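Local coordinates for beta-microseminoprotein (Homo sapiens, PDB 3IX0), which is a secreted seminal plasma protein that forms a homodimer, interacts with PI16 and probably binds immunoglobulin, at residues Tyr59-Gln65 with Val77-Pro83; Ser1-Asn7 with Thr45-Thr51. One frame throughout, in Å; residues are numbered along the deposited sequence.

Contact 1: Tyr59-Gln65 with Val77-Pro83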
loop_
_atom_site.group_PDB
_atom_site.type_symbol
_atom_site.label_atom_id
_atom_site.label_comp_id
_atom_site.label_asym_id
_atom_site.label_seq_id
_atom_site.Cartn_x
_atom_site.Cartn_y
_atom_site.Cartn_z
ATOM N N TYR B 59 19.656 -4.811 -1.391
ATOM C CA TYR B 59 20.580 -5.892 -1.111
ATOM C C TYR B 59 21.629 -5.909 -2.217
ATOM O O TYR B 59 21.513 -5.174 -3.196
ATOM C CB TYR B 59 19.845 -7.234 -1.065
ATOM C CG TYR B 59 19.052 -7.533 -2.321
ATOM C CD1 TYR B 59 19.637 -8.194 -3.388
ATOM C CD2 TYR B 59 17.712 -7.150 -2.439
ATOM C CE1 TYR B 59 18.921 -8.477 -4.526
ATOM C CE2 TYR B 59 16.985 -7.429 -3.582
ATOM C CZ TYR B 59 17.593 -8.091 -4.623
ATOM O OH TYR B 59 16.897 -8.370 -5.771
ATOM N N ASP B 60 22.631 -6.763 -2.052
ATOM C CA ASP B 60 23.726 -6.916 -3.002
ATOM C C ASP B 60 23.273 -7.632 -4.270
ATOM O O ASP B 60 23.230 -8.865 -4.312
ATOM C CB ASP B 60 24.822 -7.735 -2.330
ATOM C CG ASP B 60 26.053 -7.904 -3.197
ATOM O OD1 ASP B 60 26.001 -7.705 -4.434
ATOM O OD2 ASP B 60 27.081 -8.263 -2.617
ATOM N N LYS B 61 22.956 -6.860 -5.304
ATOM C CA LYS B 61 22.398 -7.423 -6.523
ATOM C C LYS B 61 23.434 -8.177 -7.342
ATOM O O LYS B 61 23.079 -8.989 -8.196
ATOM C CB LYS B 61 21.723 -6.341 -7.366
ATOM C CG LYS B 61 20.407 -5.846 -6.766
ATOM C CD LYS B 61 19.496 -5.239 -7.823
ATOM C CE LYS B 61 18.218 -4.717 -7.196
ATOM N NZ LYS B 61 18.512 -3.963 -5.944
ATOM N N ASP B 62 24.709 -7.912 -7.076
ATOM C CA ASP B 62 25.777 -8.642 -7.748
ATOM C C ASP B 62 25.823 -10.090 -7.310
ATOM O O ASP B 62 25.823 -10.991 -8.132
ATOM C CB ASP B 62 27.127 -7.996 -7.466
ATOM C CG ASP B 62 27.185 -6.579 -7.947
ATOM O OD1 ASP B 62 26.794 -6.334 -9.115
ATOM O OD2 ASP B 62 27.599 -5.713 -7.149
ATOM N N ASN B 63 25.856 -10.307 -6.006
ATOM C CA ASN B 63 26.065 -11.646 -5.480
ATOM C C ASN B 63 24.795 -12.377 -5.018
ATOM O O ASN B 63 24.834 -13.579 -4.764
ATOM C CB ASN B 63 27.093 -11.579 -4.357
ATOM C CG ASN B 63 28.417 -11.025 -4.826
ATOM O OD1 ASN B 63 29.048 -11.590 -5.719
ATOM N ND2 ASN B 63 28.848 -9.908 -4.233
ATOM N N CYS B 64 23.677 -11.652 -4.948
ATOM C CA CYS B 64 22.438 -12.182 -4.398
ATOM C C CYS B 64 21.267 -11.961 -5.341
ATOM O O CYS B 64 21.261 -11.032 -6.133
ATOM C CB CYS B 64 22.109 -11.507 -3.059
ATOM S SG CYS B 64 23.382 -11.625 -1.794
ATOM N N GLN B 65 20.254 -12.801 -5.227
ATOM C CA GLN B 65 19.076 -12.653 -6.037
ATOM C C GLN B 65 17.847 -12.841 -5.147
ATOM O O GLN B 65 17.918 -13.500 -4.107
ATOM C CB GLN B 65 19.067 -13.691 -7.178
ATOM C CG GLN B 65 18.882 -15.120 -6.709
ATOM C CD GLN B 65 19.021 -16.158 -7.834
ATOM O OE1 GLN B 65 18.679 -15.903 -8.985
ATOM N NE2 GLN B 65 19.508 -17.340 -7.482
ATOM N N VAL B 77 15.868 -14.055 -0.232
ATOM C CA VAL B 77 16.986 -13.390 -0.890
ATOM C C VAL B 77 18.246 -14.165 -0.568
ATOM O O VAL B 77 18.627 -14.290 0.596
ATOM C CB VAL B 77 17.163 -11.951 -0.434
ATOM C CG1 VAL B 77 18.308 -11.313 -1.190
ATOM C CG2 VAL B 77 15.845 -11.160 -0.637
ATOM N N VAL B 78 18.882 -14.681 -1.616
ATOM C CA VAL B 78 19.874 -15.723 -1.462
ATOM C C VAL B 78 21.064 -15.525 -2.388
ATOM O O VAL B 78 21.010 -14.767 -3.350
ATOM C CB VAL B 78 19.238 -17.103 -1.702
ATOM C CG1 VAL B 78 18.190 -17.386 -0.642
ATOM C CG2 VAL B 78 18.598 -17.176 -3.078
ATOM N N GLU B 79 22.153 -16.203 -2.071
ATOM C CA GLU B 79 23.357 -16.113 -2.875
ATOM C C GLU B 79 23.158 -16.771 -4.239
ATOM O O GLU B 79 22.603 -17.877 -4.338
ATOM C CB GLU B 79 24.523 -16.760 -2.137
ATOM C CG GLU B 79 25.020 -15.942 -0.959
ATOM C CD GLU B 79 26.214 -16.582 -0.248
ATOM O OE1 GLU B 79 26.815 -17.546 -0.784
ATOM O OE2 GLU B 79 26.554 -16.110 0.851
ATOM N N LYS B 80 23.604 -16.074 -5.284
ATOM C CA LYS B 80 23.590 -16.633 -6.635
ATOM C C LYS B 80 24.382 -17.941 -6.736
ATOM O O LYS B 80 23.899 -18.925 -7.317
ATOM C CB LYS B 80 24.088 -15.612 -7.651
ATOM C CG LYS B 80 23.141 -14.412 -7.834
ATOM C CD LYS B 80 23.714 -13.435 -8.847
ATOM C CE LYS B 80 22.803 -12.241 -9.076
ATOM N NZ LYS B 80 23.509 -11.165 -9.843
ATOM N N LYS B 81 25.570 -17.965 -6.141
ATOM C CA LYS B 81 26.434 -19.143 -6.231
ATOM C C LYS B 81 25.925 -20.302 -5.379
ATOM O O LYS B 81 26.406 -21.420 -5.511
ATOM C CB LYS B 81 27.870 -18.806 -5.845
ATOM C CG LYS B 81 28.053 -18.596 -4.367
ATOM C CD LYS B 81 29.366 -17.904 -4.077
ATOM C CE LYS B 81 29.692 -17.962 -2.592
ATOM N NZ LYS B 81 31.156 -18.037 -2.387
ATOM N N ASP B 82 24.932 -20.041 -4.530
ATOM C CA ASP B 82 24.353 -21.092 -3.677
ATOM C C ASP B 82 23.098 -20.607 -2.958
ATOM O O ASP B 82 23.173 -20.054 -1.857
ATOM C CB ASP B 82 25.373 -21.587 -2.646
ATOM C CG ASP B 82 24.837 -22.725 -1.792
ATOM O OD1 ASP B 82 23.704 -23.189 -2.042
ATOM O OD2 ASP B 82 25.559 -23.159 -0.871
ATOM N N PRO B 83 21.943 -20.795 -3.594
ATOM C CA PRO B 83 20.659 -20.291 -3.090
ATOM C C PRO B 83 20.263 -20.868 -1.730
ATOM O O PRO B 83 19.212 -20.485 -1.202
ATOM C CB PRO B 83 19.665 -20.701 -4.195
ATOM C CG PRO B 83 20.501 -20.694 -5.459
ATOM C CD PRO B 83 21.847 -21.274 -4.987
HETATM O O HOH W 1 26.649 -15.476 -5.035
HETATM O O HOH W 2 21.349 -18.817 -8.702
#
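The Tyr59 ring carries Val77 CG1 over one face, 4.2 Å from its centroid and 19° off the normal, a CH-pi contact displaced toward the CG–CD1 rim. Val77 CG1 stands anti to its own backbone nitrogen (chi1 -178°), which brings this methyl against both the ring and Cys64 CB. The amide of Gln65 has Pro83 CG beside its NE2, and water 2 links that NE2, weakly, to Lys80 O. Near its open end the hairpin 64-69/74-79 holds the hydrogen-bonded pair Gln65–Val78, with Gln65 N to Val78 O at 2.8 Å and Val78 N to Gln65 O at 2.9 Å, followed by the non-hydrogen-bonded pair Cys64–Glu79. Beyond it Lys80 N reaches Asn63 O in a nearly straight bond (171°). The extended Lys80 side chain then runs back along the 61-63 turn, and its NZ grips two carbonyls: Lys61 O at 2.8 Å, in that carbonyl's plane, and Asp62 O at 2.9 Å, from above the plane of the Asp62 carbonyl. Inside the turn, Asp60 OD1 accepts from Asn63 N at 3.0 Å, an Asx motif, while OD2 takes Asn63 ND2. Cys64 turns its sulfur to the disulfide with Cys87. The ammonium is thus held by backbone oxygens, with the carboxylate of Asp62 5.9 Å away (OD1 to NZ); that charge would probably add a modest pull, leaving hydrogen bonding to tie turn to hairpin.

Contact 2: Ser1-Asn7 with Thr45-Thr51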
loop_
_atom_site.group_PDB
_atom_site.type_symbol
_atom_site.label_atom_id
_atom_site.label_comp_id
_atom_site.label_asym_id
_atom_site.label_seq_id
_atom_site.Cartn_x
_atom_site.Cartn_y
_atom_site.Cartn_z
ATOM N N SER B 1 0.829 -1.834 -0.919
ATOM C CA SER B 1 0.108 -0.989 -1.850
ATOM C C SER B 1 -1.311 -1.519 -1.989
ATOM O O SER B 1 -1.526 -2.730 -2.041
ATOM C CB SER B 1 0.811 -0.952 -3.213
ATOM O OG SER B 1 1.079 -2.257 -3.708
ATOM N N CYS B 2 -2.276 -0.608 -2.053
ATOM C CA CYS B 2 -3.678 -0.985 -2.114
ATOM C C CYS B 2 -4.354 -0.236 -3.248
ATOM O O CYS B 2 -3.921 0.847 -3.630
ATOM C CB CYS B 2 -4.389 -0.644 -0.796
ATOM S SG CYS B 2 -3.585 -1.212 0.768
ATOM N N TYR B 3 -5.406 -0.824 -3.798
ATOM C CA TYR B 3 -6.317 -0.067 -4.639
ATOM C C TYR B 3 -7.676 -0.034 -3.974
ATOM O O TYR B 3 -7.980 -0.897 -3.165
ATOM C CB TYR B 3 -6.389 -0.592 -6.091
ATOM C CG TYR B 3 -6.982 -1.979 -6.308
ATOM C CD1 TYR B 3 -8.350 -2.186 -6.244
ATOM C CD2 TYR B 3 -6.171 -3.075 -6.633
ATOM C CE1 TYR B 3 -8.908 -3.443 -6.472
ATOM C CE2 TYR B 3 -6.719 -4.343 -6.857
ATOM C CZ TYR B 3 -8.089 -4.513 -6.771
ATOM O OH TYR B 3 -8.660 -5.740 -6.983
ATOM N N PHE B 4 -8.457 0.998 -4.302
ATOM C CA PHE B 4 -9.828 1.158 -3.845
ATOM C C PHE B 4 -10.700 1.473 -5.060
ATOM O O PHE B 4 -10.417 2.405 -5.814
ATOM C CB PHE B 4 -9.946 2.301 -2.838
ATOM C CG PHE B 4 -9.212 2.063 -1.546
ATOM C CD1 PHE B 4 -9.910 1.790 -0.375
ATOM C CD2 PHE B 4 -7.832 2.126 -1.497
ATOM C CE1 PHE B 4 -9.232 1.570 0.821
ATOM C CE2 PHE B 4 -7.152 1.919 -0.309
ATOM C CZ PHE B 4 -7.854 1.638 0.848
ATOM N N ILE B 5 -11.750 0.685 -5.254
ATOM C CA ILE B 5 -12.670 0.887 -6.358
ATOM C C ILE B 5 -14.076 0.870 -5.795
ATOM O O ILE B 5 -14.305 0.395 -4.672
ATOM C CB ILE B 5 -12.560 -0.226 -7.414
ATOM C CG1 ILE B 5 -12.657 -1.586 -6.725
ATOM C CG2 ILE B 5 -11.265 -0.095 -8.190
ATOM C CD1 ILE B 5 -12.766 -2.778 -7.668
ATOM N N PRO B 6 -15.024 1.392 -6.573
ATOM C CA PRO B 6 -16.424 1.446 -6.155
ATOM C C PRO B 6 -16.948 0.048 -5.924
ATOM O O PRO B 6 -16.524 -0.867 -6.609
ATOM C CB PRO B 6 -17.134 2.035 -7.383
ATOM C CG PRO B 6 -16.057 2.758 -8.153
ATOM C CD PRO B 6 -14.809 1.961 -7.916
ATOM N N ASN B 7 -17.845 -0.112 -4.960
ATOM C CA ASN B 7 -18.612 -1.337 -4.832
ATOM C C ASN B 7 -19.934 -1.215 -5.613
ATOM O O ASN B 7 -20.841 -0.498 -5.211
ATOM C CB ASN B 7 -18.895 -1.634 -3.364
ATOM C CG ASN B 7 -19.721 -2.887 -3.186
ATOM O OD1 ASN B 7 -19.819 -3.689 -4.104
ATOM N ND2 ASN B 7 -20.321 -3.062 -2.006
ATOM N N THR B 45 -19.534 1.017 0.211
ATOM C CA THR B 45 -19.349 1.817 -0.988
ATOM C C THR B 45 -18.065 1.554 -1.762
ATOM O O THR B 45 -17.847 2.155 -2.808
ATOM C CB THR B 45 -19.402 3.312 -0.654
ATOM O OG1 THR B 45 -18.373 3.611 0.294
ATOM C CG2 THR B 45 -20.762 3.660 -0.062
ATOM N N GLU B 46 -17.227 0.650 -1.271
ATOM C CA GLU B 46 -15.949 0.421 -1.920
ATOM C C GLU B 46 -15.380 -0.964 -1.657
ATOM O O GLU B 46 -15.764 -1.632 -0.704
ATOM C CB GLU B 46 -14.929 1.481 -1.474
ATOM C CG GLU B 46 -14.665 1.521 0.020
ATOM C CD GLU B 46 -13.583 2.534 0.399
ATOM O OE1 GLU B 46 -13.236 3.395 -0.437
ATOM O OE2 GLU B 46 -13.072 2.468 1.536
ATOM N N ILE B 47 -14.447 -1.367 -2.509
ATOM C CA ILE B 47 -13.670 -2.560 -2.300
ATOM C C ILE B 47 -12.211 -2.147 -2.357
ATOM O O ILE B 47 -11.800 -1.416 -3.259
ATOM C CB ILE B 47 -13.931 -3.605 -3.400
ATOM C CG1 ILE B 47 -15.424 -3.946 -3.488
ATOM C CG2 ILE B 47 -13.132 -4.881 -3.123
ATOM C CD1 ILE B 47 -15.783 -4.695 -4.753
ATOM N N SER B 48 -11.432 -2.603 -1.384
ATOM C CA SER B 48 -10.002 -2.393 -1.412
ATOM C C SER B 48 -9.282 -3.744 -1.469
ATOM O O SER B 48 -9.717 -4.718 -0.869
ATOM C CB SER B 48 -9.556 -1.623 -0.173
ATOM O OG SER B 48 -9.729 -2.417 0.986
ATOM N N CYS B 49 -8.192 -3.799 -2.210
ATOM C CA CYS B 49 -7.313 -4.961 -2.184
ATOM C C CYS B 49 -5.894 -4.467 -1.959
ATOM O O CYS B 49 -5.467 -3.481 -2.576
ATOM C CB CYS B 49 -7.418 -5.760 -3.489
ATOM S SG CYS B 49 -9.034 -6.596 -3.660
ATOM N N CYS B 50 -5.176 -5.139 -1.062
ATOM C CA CYS B 50 -3.812 -4.770 -0.741
ATOM C C CYS B 50 -2.925 -5.998 -0.897
ATOM O O CYS B 50 -3.320 -7.098 -0.558
ATOM C CB CYS B 50 -3.717 -4.267 0.704
ATOM S SG CYS B 50 -4.745 -2.865 1.091
ATOM N N THR B 51 -1.707 -5.809 -1.390
ATOM C CA THR B 51 -0.816 -6.938 -1.529
ATOM C C THR B 51 -0.326 -7.410 -0.156
ATOM O O THR B 51 -0.084 -6.611 0.754
ATOM C CB THR B 51 0.386 -6.605 -2.414
ATOM O OG1 THR B 51 1.162 -7.791 -2.598
ATOM C CG2 THR B 51 1.260 -5.541 -1.759
HETATM O O HOH W 3 -0.165 -3.869 0.776
#
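Strands 2-6 and 46-51 run antiparallel, their axes 4.6 Å apart at closest approach and 159° between directions, joined by backbone bonds in both directions at the pairs Tyr3–Cys49 and Ile5–Ile47. At the non-hydrogen-bonded pair Cys2–Cys50 a disulfide spans the strands, SG to SG 2.0 Å, on the face shared with Phe4 and Ser48. There Ser48 CB sits over the Phe4 ring, 3.6 Å from the centroid, a close CH-pi contact, and the Glu46 carboxylate approaches obliquely, OE1 3.7 Å from Phe4 CD1. The other face carries Tyr3, Cys49, Ile5 and Ile47. With chi1 at 66°, CG of Tyr3 lies between its backbone N and carbonyl carbon, and the ring leans across to Cys49: Cys49 CB lies over its face, 3.6 Å from CZ, while SG comes in obliquely, 3.5 Å from OH. A serine in place of Tyr3 would probably leave the Cys49 CB and sulfur without their aromatic cover on this face. Ile5 CG1 packs on Ile47 CB at 4.1 Å. Cys49 is itself tied to Cys40 of strand 38-42, which flanks 46-51 on the side away from 2-6. Strand 2-6 is the outermost strand of the four within this chain, but Tyr3 and Phe4 pair antiparallel with a strand of the second subunit, carrying the sheet across the dimer interface.

Contacts 1 and 2 occupy opposite sides of the chain's centre in this elongated protein, their own centres about 35 Å apart and their nearest atoms about 15 Å apart, so neither touches the other. They follow in series: contact 2 closes at Thr51 before contact 1 opens at Tyr59. Contact 2 joins distant parts of the sequence at the edge of the four-stranded sheet, whereas contact 1 lies at the open end of a local two-stranded hairpin, where the preceding turn meets it. Disulfides occur in both: in contact 2 one spans the two strands and another leads to strand 38-42, while in contact 1 Cys64 is bonded to a later loop. The second subunit reaches contact 2 alone, placing it at the dimer interface.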